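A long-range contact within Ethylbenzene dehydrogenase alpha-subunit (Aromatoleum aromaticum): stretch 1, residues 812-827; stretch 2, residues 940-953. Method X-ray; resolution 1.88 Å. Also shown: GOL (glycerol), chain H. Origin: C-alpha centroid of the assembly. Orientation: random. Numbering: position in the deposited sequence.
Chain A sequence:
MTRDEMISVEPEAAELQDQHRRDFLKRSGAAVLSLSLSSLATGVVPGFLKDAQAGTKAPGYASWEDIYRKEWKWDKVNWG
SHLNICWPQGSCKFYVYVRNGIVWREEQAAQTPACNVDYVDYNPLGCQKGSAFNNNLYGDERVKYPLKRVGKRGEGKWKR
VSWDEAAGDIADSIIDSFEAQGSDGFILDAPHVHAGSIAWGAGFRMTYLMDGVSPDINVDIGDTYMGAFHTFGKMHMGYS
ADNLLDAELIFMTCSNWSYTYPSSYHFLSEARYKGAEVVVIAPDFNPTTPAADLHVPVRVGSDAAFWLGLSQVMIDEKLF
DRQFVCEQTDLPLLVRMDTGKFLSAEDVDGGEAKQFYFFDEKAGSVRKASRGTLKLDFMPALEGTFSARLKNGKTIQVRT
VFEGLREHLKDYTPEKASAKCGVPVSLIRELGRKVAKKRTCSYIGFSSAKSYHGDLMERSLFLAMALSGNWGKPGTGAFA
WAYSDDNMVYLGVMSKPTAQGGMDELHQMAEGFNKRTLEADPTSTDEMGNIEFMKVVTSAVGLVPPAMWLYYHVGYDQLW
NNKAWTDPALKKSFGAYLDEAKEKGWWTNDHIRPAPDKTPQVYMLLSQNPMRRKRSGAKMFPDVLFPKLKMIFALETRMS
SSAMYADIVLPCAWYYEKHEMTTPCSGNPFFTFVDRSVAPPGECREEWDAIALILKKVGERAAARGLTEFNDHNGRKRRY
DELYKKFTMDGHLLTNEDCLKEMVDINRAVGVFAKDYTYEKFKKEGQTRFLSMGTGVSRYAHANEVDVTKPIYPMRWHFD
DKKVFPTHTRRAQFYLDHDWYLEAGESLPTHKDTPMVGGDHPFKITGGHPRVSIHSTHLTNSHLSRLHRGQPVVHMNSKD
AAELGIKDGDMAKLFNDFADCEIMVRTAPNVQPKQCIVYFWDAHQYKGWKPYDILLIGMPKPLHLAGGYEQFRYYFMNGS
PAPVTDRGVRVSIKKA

Stretch 1, residues 812-827: AQFYLDHDWYLEAGES
Stretch 2 940-953: PKPLHLAGGYEQFR

Contact between residues 812-827 and 940-953 of one chain, burying 789 Å² over both sides. At the apolar centre the ring of Tyr 821 (chi1 m, chi2 70°) is held between two side chains: CD1 of Leu 943 (m, t) lies over one face, 4.1 Å from the ring centroid, and CZ of Phe 952 (chi1 m, chi2 -9°) lies over the opposite face. The Tyr 821 and Phe 952 planes are near parallel (28°) but slid apart, so the rings barely overlap, with centroids 4.8 Å apart and Tyr 821 CE1 3.4 Å from Phe 952 CE2. Leu 943 also packs through CD1 on Ala 824 CB (3.8 Å) and through CD2 on Trp 820 CB (3.9 Å). The CA-to-CB bond of Trp 820 (chi1 m, chi2 24°) points toward the second stretch; CE3 lies 3.7 Å from Ala 946 CB and CZ3 3.9 Å from Leu 945 CB.

In the backbone register, Trp 820 CA is 6.8 Å from Leu 943 CA, and His 818 CA is 7.1 Å from Tyr 949 CA. The chain is helical from Asp 819; Gly 825 (phi/psi 80/25) is the first residue to leave helical phi/psi, in a Schellman motif, with Glu 826 N bonded to Tyr 821 O at 2.8 Å. In the second stretch, residues 942-945 form a 3-10 segment and Tyr 949 to Phe 952 a type I turn, closed by Phe 952 N to Tyr 949 O at 2.9 Å.

His 818 (chi1 t, chi2 -72°) joins apolar and polar zones. Its ND1 caps the helix by accepting from Trp 820 N (3.2 Å), while its NE2 donates to Gly 947 O (2.6 Å), so both ring nitrogens are engaged. Its CB sits over the Tyr 949 face, 4.3 Å from the centroid, and its ring edge is directed toward that face (planes at 82°). Leu 816 (m, t) fills the adjoining space, CD2 to Tyr 949 CE2 at 4.0 Å and CD1 to Phe 952 CZ at 3.9 Å.

At one polar edge, Tyr 949 (chi1 -146°, chi2 64°) donates OH to Asp 817 OD1 in a very short bond of 2.4 Å; the CA-to-CB bond of Asp 817 (chi1 p) points away from the second stretch, but the end of the side chain comes nearer. Extended Gln 813 (t, t) donates weakly from NE2 to Tyr 949 OH (3.0 Å) and accepts at OE1 from Gln 951 NE2 (3.1 Å, nearly linear at 170°). Elsewhere on the periphery, all-trans Lys 941 reaches Glu 826 (m, t) in a salt bridge, NZ to OE1 2.9 Å. Glycerol O1 hydrogen-bonds Tyr 821 OH (3.0 Å) and donates to Leu 943 O (3.1 Å), bridging the stretches.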

ATOM      1  N   ALA A 812     -21.535 -19.783 -22.732  1.00 20.41           N
ATOM      2  CA  ALA A 812     -20.201 -19.296 -22.418  1.00 20.56           C
ATOM      3  C   ALA A 812     -19.407 -19.707 -23.653  1.00 20.95           C
ATOM      4  O   ALA A 812     -19.308 -20.885 -23.942  1.00 21.38           O
ATOM      5  CB  ALA A 812     -19.671 -19.927 -21.188  1.00 19.64           C
ATOM      6  N   GLN A 813     -18.873 -18.726 -24.358  1.00 19.63           N
ATOM      7  CA  GLN A 813     -18.548 -18.889 -25.755  1.00 20.82           C
ATOM      8  C   GLN A 813     -17.067 -18.737 -25.993  1.00 20.41           C
ATOM      9  O   GLN A 813     -16.536 -17.658 -25.871  1.00 19.67           O
ATOM     10  CB  GLN A 813     -19.302 -17.870 -26.566  1.00 20.47           C
ATOM     11  CG  GLN A 813     -19.115 -18.076 -28.027  1.00 20.48           C
ATOM     12  CD  GLN A 813     -19.947 -17.166 -28.867  1.00 21.89           C
ATOM     13  OE1 GLN A 813     -21.003 -16.707 -28.428  1.00 20.87           O
ATOM     14  NE2 GLN A 813     -19.497 -16.913 -30.096  1.00 21.24           N
ATOM     15  N   PHE A 814     -16.410 -19.855 -26.281  1.00 21.41           N
ATOM     16  CA  PHE A 814     -14.990 -19.873 -26.589  1.00 21.22           C
ATOM     17  C   PHE A 814     -14.623 -19.712 -28.035  1.00 21.56           C
ATOM     18  O   PHE A 814     -13.475 -19.381 -28.305  1.00 22.25           O
ATOM     19  CB  PHE A 814     -14.389 -21.116 -26.005  1.00 21.77           C
ATOM     20  CG  PHE A 814     -14.558 -21.149 -24.537  1.00 21.50           C
ATOM     21  CD1 PHE A 814     -13.713 -20.418 -23.736  1.00 20.98           C
ATOM     22  CD2 PHE A 814     -15.634 -21.777 -23.972  1.00 21.29           C
ATOM     23  CE1 PHE A 814     -13.899 -20.350 -22.393  1.00 24.01           C
ATOM     24  CE2 PHE A 814     -15.821 -21.712 -22.617  1.00 22.95           C
ATOM     25  CZ  PHE A 814     -14.936 -21.005 -21.825  1.00 23.91           C
ATOM     26  N   TYR A 815     -15.582 -19.931 -28.934  1.00 21.46           N
ATOM     27  CA  TYR A 815     -15.365 -19.717 -30.364  1.00 21.35           C
ATOM     28  C   TYR A 815     -16.012 -18.412 -30.836  1.00 21.45           C
ATOM     29  O   TYR A 815     -17.242 -18.294 -30.840  1.00 22.22           O
ATOM     30  CB  TYR A 815     -15.856 -20.936 -31.125  1.00 20.39           C
ATOM     31  CG  TYR A 815     -15.480 -20.967 -32.582  1.00 19.56           C
ATOM     32  CD1 TYR A 815     -14.152 -21.006 -32.979  1.00 18.55           C
ATOM     33  CD2 TYR A 815     -16.440 -20.978 -33.558  1.00 17.53           C
ATOM     34  CE1 TYR A 815     -13.806 -21.025 -34.347  1.00 19.18           C
ATOM     35  CE2 TYR A 815     -16.102 -20.994 -34.896  1.00 17.75           C
ATOM     36  CZ  TYR A 815     -14.793 -21.032 -35.288  1.00 17.87           C
ATOM     37  OH  TYR A 815     -14.465 -21.075 -36.642  1.00 17.95           O
ATOM     38  N   LEU A 816     -15.195 -17.423 -31.213  1.00 21.36           N
ATOM     39  CA  LEU A 816     -15.723 -16.135 -31.722  1.00 21.41           C
ATOM     40  C   LEU A 816     -15.559 -16.142 -33.222  1.00 22.06           C
ATOM     41  O   LEU A 816     -14.458 -15.981 -33.737  1.00 22.87           O
ATOM     42  CB  LEU A 816     -15.025 -14.941 -31.091  1.00 22.50           C
ATOM     43  CG  LEU A 816     -15.047 -14.985 -29.554  1.00 20.59           C
ATOM     44  CD1 LEU A 816     -14.143 -13.898 -28.939  1.00 20.80           C
ATOM     45  CD2 LEU A 816     -16.463 -14.835 -29.001  1.00 19.70           C
ATOM     46  N   ASP A 817     -16.660 -16.375 -33.913  1.00 21.59           N
ATOM     47  CA  ASP A 817     -16.616 -16.640 -35.370  1.00 21.29           C
ATOM     48  C   ASP A 817     -16.825 -15.396 -36.234  1.00 21.11           C
ATOM     49  O   ASP A 817     -17.144 -15.497 -37.404  1.00 21.98           O
ATOM     50  CB  ASP A 817     -17.534 -17.800 -35.738  1.00 20.85           C
ATOM     51  CG  ASP A 817     -19.015 -17.426 -35.757  1.00 21.24           C
ATOM     52  OD1 ASP A 817     -19.435 -16.492 -35.017  1.00 23.00           O
ATOM     53  OD2 ASP A 817     -19.755 -18.061 -36.526  1.00 22.25           O
ATOM     54  N   HIS A 818     -16.600 -14.240 -35.624  1.00 22.21           N
ATOM     55  CA  HIS A 818     -16.614 -12.932 -36.257  1.00 21.63           C
ATOM     56  C   HIS A 818     -15.403 -12.872 -37.181  1.00 21.59           C
ATOM     57  O   HIS A 818     -14.312 -13.298 -36.815  1.00 20.53           O
ATOM     58  CB  HIS A 818     -16.517 -11.892 -35.122  1.00 22.71           C
ATOM     59  CG  HIS A 818     -16.619 -10.466 -35.553  1.00 23.13           C
ATOM     60  ND1 HIS A 818     -15.616  -9.817 -36.245  1.00 24.62           N
ATOM     61  CD2 HIS A 818     -17.586  -9.539 -35.336  1.00 25.09           C
ATOM     62  CE1 HIS A 818     -15.984  -8.567 -36.481  1.00 24.05           C
ATOM     63  NE2 HIS A 818     -17.178  -8.371 -35.940  1.00 22.52           N
ATOM     64  N   ASP A 819     -15.598 -12.309 -38.369  1.00 21.06           N
ATOM     65  CA  ASP A 819     -14.548 -12.222 -39.409  1.00 21.59           C
ATOM     66  C   ASP A 819     -13.211 -11.697 -38.935  1.00 21.37           C
ATOM     67  O   ASP A 819     -12.173 -12.250 -39.285  1.00 22.20           O
ATOM     68  CB  ASP A 819     -15.044 -11.370 -40.583  1.00 20.89           C
ATOM     69  CG  ASP A 819     -16.168 -12.046 -41.359  1.00 23.82           C
ATOM     70  OD1 ASP A 819     -16.302 -13.289 -41.274  1.00 24.32           O
ATOM     71  OD2 ASP A 819     -16.896 -11.329 -42.084  1.00 22.24           O
ATOM     72  N   TRP A 820     -13.226 -10.647 -38.124  1.00 21.70           N
ATOM     73  CA  TRP A 820     -11.980 -10.078 -37.619  1.00 22.25           C
ATOM     74  C   TRP A 820     -11.208 -11.086 -36.782  1.00 21.56           C
ATOM     75  O   TRP A 820      -9.974 -11.179 -36.868  1.00 22.61           O
ATOM     76  CB  TRP A 820     -12.251  -8.852 -36.764  1.00 22.45           C
ATOM     77  CG  TRP A 820     -12.682  -7.624 -37.520  1.00 23.58           C
ATOM     78  CD1 TRP A 820     -13.269  -7.551 -38.713  1.00 23.26           C
ATOM     79  CD2 TRP A 820     -12.657  -6.298 -36.994  1.00 23.69           C
ATOM     80  NE1 TRP A 820     -13.555  -6.234 -39.026  1.00 23.80           N
ATOM     81  CE2 TRP A 820     -13.194  -5.451 -37.963  1.00 24.32           C
ATOM     82  CE3 TRP A 820     -12.205  -5.755 -35.795  1.00 24.35           C
ATOM     83  CZ2 TRP A 820     -13.276  -4.072 -37.780  1.00 23.46           C
ATOM     84  CZ3 TRP A 820     -12.296  -4.394 -35.608  1.00 23.50           C
ATOM     85  CH2 TRP A 820     -12.834  -3.573 -36.588  1.00 23.69           C
ATOM     86  N   TYR A 821     -11.914 -11.799 -35.913  1.00 22.21           N
ATOM     87  CA  TYR A 821     -11.292 -12.833 -35.082  1.00 22.09           C
ATOM     88  C   TYR A 821     -10.794 -14.055 -35.843  1.00 22.73           C
ATOM     89  O   TYR A 821      -9.678 -14.542 -35.616  1.00 22.59           O
ATOM     90  CB  TYR A 821     -12.233 -13.247 -33.940  1.00 23.01           C
ATOM     91  CG  TYR A 821     -12.261 -12.196 -32.857  1.00 21.42           C
ATOM     92  CD1 TYR A 821     -12.869 -10.962 -33.078  1.00 20.21           C
ATOM     93  CD2 TYR A 821     -11.655 -12.425 -31.621  1.00 22.21           C
ATOM     94  CE1 TYR A 821     -12.881 -10.002 -32.109  1.00 22.48           C
ATOM     95  CE2 TYR A 821     -11.666 -11.486 -30.675  1.00 22.47           C
ATOM     96  CZ  TYR A 821     -12.262 -10.281 -30.905  1.00 20.44           C
ATOM     97  OH  TYR A 821     -12.244  -9.364 -29.923  1.00 25.01           O
ATOM     98  N   LEU A 822     -11.609 -14.522 -36.773  1.00 22.48           N
ATOM     99  CA  LEU A 822     -11.222 -15.563 -37.682  1.00 22.80           C
ATOM    100  C   LEU A 822      -9.897 -15.179 -38.395  1.00 23.83           C
ATOM    101  O   LEU A 822      -8.921 -15.939 -38.362  1.00 23.60           O
ATOM    102  CB  LEU A 822     -12.355 -15.779 -38.693  1.00 22.87           C
ATOM    103  CG  LEU A 822     -13.606 -16.547 -38.240  1.00 22.67           C
ATOM    104  CD1 LEU A 822     -14.656 -16.641 -39.396  1.00 22.51           C
ATOM    105  CD2 LEU A 822     -13.184 -17.936 -37.799  1.00 22.62           C
ATOM    106  N   GLU A 823      -9.857 -13.994 -39.012  1.00 23.80           N
ATOM    107  CA  GLU A 823      -8.684 -13.563 -39.787  1.00 23.84           C
ATOM    108  C   GLU A 823      -7.442 -13.312 -38.902  1.00 23.37           C
ATOM    109  O   GLU A 823      -6.335 -13.574 -39.335  1.00 22.73           O
ATOM    110  CB  GLU A 823      -9.004 -12.316 -40.616  1.00 23.99           C
ATOM    111  CG  GLU A 823      -9.833 -12.651 -41.862  1.00 26.87           C
ATOM    112  CD  GLU A 823     -10.180 -11.469 -42.763  1.00 28.76           C
ATOM    113  OE1 GLU A 823      -9.734 -10.313 -42.500  1.00 34.63           O
ATOM    114  OE2 GLU A 823     -10.913 -11.725 -43.762  1.00 34.05           O
ATOM    115  N   ALA A 824      -7.655 -12.779 -37.699  1.00 22.35           N
ATOM    116  CA  ALA A 824      -6.594 -12.458 -36.714  1.00 23.00           C
ATOM    117  C   ALA A 824      -6.023 -13.685 -36.035  1.00 22.67           C
ATOM    118  O   ALA A 824      -5.035 -13.566 -35.306  1.00 22.23           O
ATOM    119  CB  ALA A 824      -7.124 -11.545 -35.606  1.00 22.77           C
ATOM    120  N   GLY A 825      -6.658 -14.836 -36.226  1.00 22.85           N
ATOM    121  CA  GLY A 825      -6.202 -16.069 -35.595  1.00 22.79           C
ATOM    122  C   GLY A 825      -6.658 -16.146 -34.150  1.00 23.36           C
ATOM    123  O   GLY A 825      -6.052 -16.835 -33.344  1.00 23.15           O
ATOM    124  N   GLU A 826      -7.745 -15.452 -33.822  1.00 22.98           N
ATOM    125  CA  GLU A 826      -8.244 -15.458 -32.436  1.00 22.52           C
ATOM    126  C   GLU A 826      -9.672 -16.028 -32.261  1.00 22.80           C
ATOM    127  O   GLU A 826     -10.336 -15.782 -31.227  1.00 22.50           O
ATOM    128  CB  GLU A 826      -8.171 -14.051 -31.844  1.00 22.30           C
ATOM    129  CG  GLU A 826      -6.801 -13.534 -31.759  1.00 23.24           C
ATOM    130  CD  GLU A 826      -6.673 -12.256 -30.995  1.00 23.98           C
ATOM    131  OE1 GLU A 826      -7.493 -12.004 -30.082  1.00 27.10           O
ATOM    132  OE2 GLU A 826      -5.706 -11.520 -31.302  1.00 23.53           O
ATOM    133  N   SER A 827     -10.153 -16.804 -33.215  1.00 22.11           N
ATOM    134  CA  SER A 827     -11.486 -17.418 -33.064  1.00 22.91           C
ATOM    135  C   SER A 827     -11.566 -18.341 -31.863  1.00 22.74           C
ATOM    136  O   SER A 827     -12.594 -18.387 -31.188  1.00 23.82           O
ATOM    137  CB  SER A 827     -11.864 -18.174 -34.312  1.00 22.80           C
ATOM    138  OG  SER A 827     -10.862 -19.132 -34.640  1.00 24.87           O
ATOM    139  N   PRO A 940      -3.947   0.330 -28.148  1.00 24.65           N
ATOM    140  CA  PRO A 940      -5.193  -0.363 -27.915  1.00 24.91           C
ATOM    141  C   PRO A 940      -5.336  -1.544 -28.842  1.00 24.20           C
ATOM    142  O   PRO A 940      -4.929  -1.466 -29.999  1.00 23.87           O
ATOM    143  CB  PRO A 940      -6.257   0.694 -28.238  1.00 25.41           C
ATOM    144  CG  PRO A 940      -5.550   1.958 -28.427  1.00 25.63           C
ATOM    145  CD  PRO A 940      -4.171   1.590 -28.866  1.00 24.83           C
ATOM    146  N   LYS A 941      -5.957  -2.609 -28.353  1.00 23.45           N
ATOM    147  CA  LYS A 941      -6.134  -3.820 -29.153  1.00 23.68           C
ATOM    148  C   LYS A 941      -7.178  -3.564 -30.226  1.00 23.44           C
ATOM    149  O   LYS A 941      -8.337  -3.341 -29.912  1.00 23.84           O
ATOM    150  CB  LYS A 941      -6.493  -5.050 -28.278  1.00 23.44           C
ATOM    151  CG  LYS A 941      -6.607  -6.324 -29.133  1.00 24.18           C
ATOM    152  CD  LYS A 941      -6.314  -7.571 -28.339  1.00 24.90           C
ATOM    153  CE  LYS A 941      -6.633  -8.829 -29.132  1.00 23.99           C
ATOM    154  NZ  LYS A 941      -6.141 -10.059 -28.419  1.00 19.54           N
ATOM    155  N   PRO A 942      -6.762  -3.535 -31.500  1.00 22.59           N
ATOM    156  CA  PRO A 942      -7.693  -3.150 -32.552  1.00 22.29           C
ATOM    157  C   PRO A 942      -8.950  -4.025 -32.677  1.00 22.85           C
ATOM    158  O   PRO A 942      -9.978  -3.529 -33.131  1.00 20.11           O
ATOM    159  CB  PRO A 942      -6.856  -3.275 -33.825  1.00 22.36           C
ATOM    160  CG  PRO A 942      -5.523  -3.107 -33.408  1.00 22.82           C
ATOM    161  CD  PRO A 942      -5.433  -3.799 -32.057  1.00 22.64           C
ATOM    162  N   LEU A 943      -8.859  -5.308 -32.269  1.00 21.67           N
ATOM    163  CA  LEU A 943      -9.994  -6.227 -32.389  1.00 21.34           C
ATOM    164  C   LEU A 943     -11.122  -5.755 -31.474  1.00 21.81           C
ATOM    165  O   LEU A 943     -12.282  -6.073 -31.700  1.00 23.16           O
ATOM    166  CB  LEU A 943      -9.601  -7.658 -32.015  1.00 21.86           C
ATOM    167  CG  LEU A 943      -8.638  -8.360 -32.974  1.00 21.75           C
ATOM    168  CD1 LEU A 943      -8.462  -9.813 -32.489  1.00 21.42           C
ATOM    169  CD2 LEU A 943      -9.163  -8.272 -34.372  1.00 18.13           C
ATOM    170  N   HIS A 944     -10.789  -4.942 -30.487  1.00 21.15           N
ATOM    171  CA  HIS A 944     -11.813  -4.375 -29.619  1.00 21.90           C
ATOM    172  C   HIS A 944     -12.584  -3.189 -30.167  1.00 22.76           C
ATOM    173  O   HIS A 944     -13.413  -2.644 -29.468  1.00 22.33           O
ATOM    174  CB  HIS A 944     -11.252  -4.111 -28.241  1.00 22.51           C
ATOM    175  CG  HIS A 944     -10.706  -5.334 -27.594  1.00 22.02           C
ATOM    176  ND1 HIS A 944     -10.192  -5.322 -26.312  1.00 22.13           N
ATOM    177  CD2 HIS A 944     -10.667  -6.625 -28.006  1.00 20.72           C
ATOM    178  CE1 HIS A 944      -9.757  -6.535 -26.006  1.00 22.59           C
ATOM    179  NE2 HIS A 944     -10.070  -7.354 -27.000  1.00 23.51           N
ATOM    180  N   LEU A 945     -12.374  -2.876 -31.455  1.00 22.84           N
ATOM    181  CA  LEU A 945     -13.214  -1.969 -32.207  1.00 23.94           C
ATOM    182  C   LEU A 945     -14.343  -2.756 -32.856  1.00 24.39           C
ATOM    183  O   LEU A 945     -15.242  -2.177 -33.426  1.00 25.44           O
ATOM    184  CB  LEU A 945     -12.378  -1.259 -33.271  1.00 23.91           C
ATOM    185  CG  LEU A 945     -11.376  -0.231 -32.703  1.00 23.86           C
ATOM    186  CD1 LEU A 945     -10.251   0.046 -33.693  1.00 22.01           C
ATOM    187  CD2 LEU A 945     -12.111   1.065 -32.295  1.00 22.87           C
ATOM    188  N   ALA A 946     -14.319  -4.083 -32.748  1.00 24.64           N
ATOM    189  CA  ALA A 946     -15.274  -4.903 -33.481  1.00 25.09           C
ATOM    190  C   ALA A 946     -16.691  -4.678 -33.002  1.00 25.34           C
ATOM    191  O   ALA A 946     -16.921  -4.513 -31.832  1.00 25.14           O
ATOM    192  CB  ALA A 946     -14.920  -6.388 -33.377  1.00 25.49           C
ATOM    193  N   GLY A 947     -17.635  -4.713 -33.934  1.00 25.01           N
ATOM    194  CA  GLY A 947     -19.043  -4.771 -33.605  1.00 25.45           C
ATOM    195  C   GLY A 947     -19.682  -5.895 -34.404  1.00 25.55           C
ATOM    196  O   GLY A 947     -19.002  -6.824 -34.845  1.00 26.38           O
ATOM    197  N   GLY A 948     -20.992  -5.817 -34.584  1.00 25.21           N
ATOM    198  CA  GLY A 948     -21.725  -6.808 -35.376  1.00 24.83           C
ATOM    199  C   GLY A 948     -21.677  -8.179 -34.740  1.00 24.33           C
ATOM    200  O   GLY A 948     -21.615  -9.189 -35.436  1.00 24.00           O
ATOM    201  N   TYR A 949     -21.655  -8.215 -33.406  1.00 24.05           N
ATOM    202  CA  TYR A 949     -21.669  -9.465 -32.673  1.00 23.79           C
ATOM    203  C   TYR A 949     -22.221  -9.174 -31.287  1.00 23.63           C
ATOM    204  O   TYR A 949     -21.811  -8.227 -30.631  1.00 25.12           O
ATOM    205  CB  TYR A 949     -20.247  -9.993 -32.521  1.00 23.71           C
ATOM    206  CG  TYR A 949     -20.065 -11.477 -32.549  1.00 22.19           C
ATOM    207  CD1 TYR A 949     -20.368 -12.191 -33.686  1.00 22.98           C
ATOM    208  CD2 TYR A 949     -19.520 -12.157 -31.452  1.00 23.90           C
ATOM    209  CE1 TYR A 949     -20.174 -13.521 -33.748  1.00 21.80           C
ATOM    210  CE2 TYR A 949     -19.302 -13.515 -31.505  1.00 23.61           C
ATOM    211  CZ  TYR A 949     -19.649 -14.190 -32.667  1.00 20.22           C
ATOM    212  OH  TYR A 949     -19.457 -15.507 -32.800  1.00 22.46           O
ATOM    213  N   GLU A 950     -23.105 -10.024 -30.813  1.00 23.33           N
ATOM    214  CA  GLU A 950     -23.801  -9.745 -29.567  1.00 23.38           C
ATOM    215  C   GLU A 950     -22.906  -9.217 -28.462  1.00 23.96           C
ATOM    216  O   GLU A 950     -23.172  -8.150 -27.871  1.00 24.80           O
ATOM    217  CB  GLU A 950     -24.520 -11.005 -29.092  1.00 23.02           C
ATOM    218  CG  GLU A 950     -25.428 -10.689 -27.945  1.00 24.06           C
ATOM    219  CD  GLU A 950     -26.733 -11.424 -27.966  1.00 27.40           C
ATOM    220  OE1 GLU A 950     -27.086 -12.061 -28.996  1.00 29.89           O
ATOM    221  OE2 GLU A 950     -27.416 -11.339 -26.923  1.00 29.38           O
ATOM    222  N   GLN A 951     -21.849  -9.950 -28.163  1.00 22.80           N
ATOM    223  CA  GLN A 951     -21.021  -9.602 -27.007  1.00 23.24           C
ATOM    224  C   GLN A 951     -19.910  -8.595 -27.321  1.00 23.50           C
ATOM    225  O   GLN A 951     -19.127  -8.250 -26.455  1.00 23.18           O
ATOM    226  CB  GLN A 951     -20.410 -10.836 -26.367  1.00 23.05           C
ATOM    227  CG  GLN A 951     -19.517 -11.698 -27.267  1.00 22.45           C
ATOM    228  CD  GLN A 951     -20.239 -12.950 -27.666  1.00 22.52           C
ATOM    229  OE1 GLN A 951     -21.313 -12.870 -28.265  1.00 19.92           O
ATOM    230  NE2 GLN A 951     -19.681 -14.109 -27.336  1.00 18.67           N
ATOM    231  N   PHE A 952     -19.829  -8.163 -28.569  1.00 23.83           N
ATOM    232  CA  PHE A 952     -18.907  -7.102 -28.974  1.00 23.89           C
ATOM    233  C   PHE A 952     -19.666  -5.789 -28.935  1.00 24.33           C
ATOM    234  O   PHE A 952     -20.449  -5.482 -29.841  1.00 25.40           O
ATOM    235  CB  PHE A 952     -18.342  -7.381 -30.366  1.00 24.80           C
ATOM    236  CG  PHE A 952     -17.464  -8.632 -30.456  1.00 24.41           C
ATOM    237  CD1 PHE A 952     -17.064  -9.337 -29.337  1.00 23.34           C
ATOM    238  CD2 PHE A 952     -17.020  -9.065 -31.697  1.00 26.00           C
ATOM    239  CE1 PHE A 952     -16.269 -10.470 -29.457  1.00 24.94           C
ATOM    240  CE2 PHE A 952     -16.234 -10.204 -31.830  1.00 25.10           C
ATOM    241  CZ  PHE A 952     -15.856 -10.900 -30.720  1.00 23.67           C
ATOM    242  N   ARG A 953     -19.454  -5.014 -27.880  1.00 24.90           N
ATOM    243  CA  ARG A 953     -20.267  -3.805 -27.633  1.00 24.62           C
ATOM    244  C   ARG A 953     -19.662  -2.905 -26.586  1.00 25.39           C
ATOM    245  O   ARG A 953     -18.755  -3.298 -25.855  1.00 25.65           O
ATOM    246  CB  ARG A 953     -21.677  -4.166 -27.198  1.00 24.67           C
ATOM    247  CG  ARG A 953     -21.753  -4.909 -25.885  1.00 24.06           C
ATOM    248  CD  ARG A 953     -23.036  -5.790 -25.772  1.00 24.79           C
ATOM    249  NE  ARG A 953     -22.852  -6.944 -24.853  1.00 23.57           N
ATOM    250  CZ  ARG A 953     -23.735  -7.934 -24.717  1.00 23.42           C
ATOM    251  NH1 ARG A 953     -24.842  -7.931 -25.426  1.00 27.96           N
ATOM    252  NH2 ARG A 953     -23.509  -8.936 -23.881  1.00 27.32           N
TER
HETATM  253  C1  GOL H1981     -14.553  -5.909 -29.428  1.00 36.81           C
HETATM  254  O1  GOL H1981     -14.348  -7.287 -29.790  1.00 32.34           O
HETATM  255  C2  GOL H1981     -15.841  -5.407 -28.780  1.00 36.92           C
HETATM  256  O2  GOL H1981     -15.959  -5.559 -27.376  1.00 38.23           O
HETATM  257  C3  GOL H1981     -16.092  -3.923 -29.073  1.00 39.64           C
HETATM  258  O3  GOL H1981     -16.161  -3.042 -27.948  1.00 34.43           O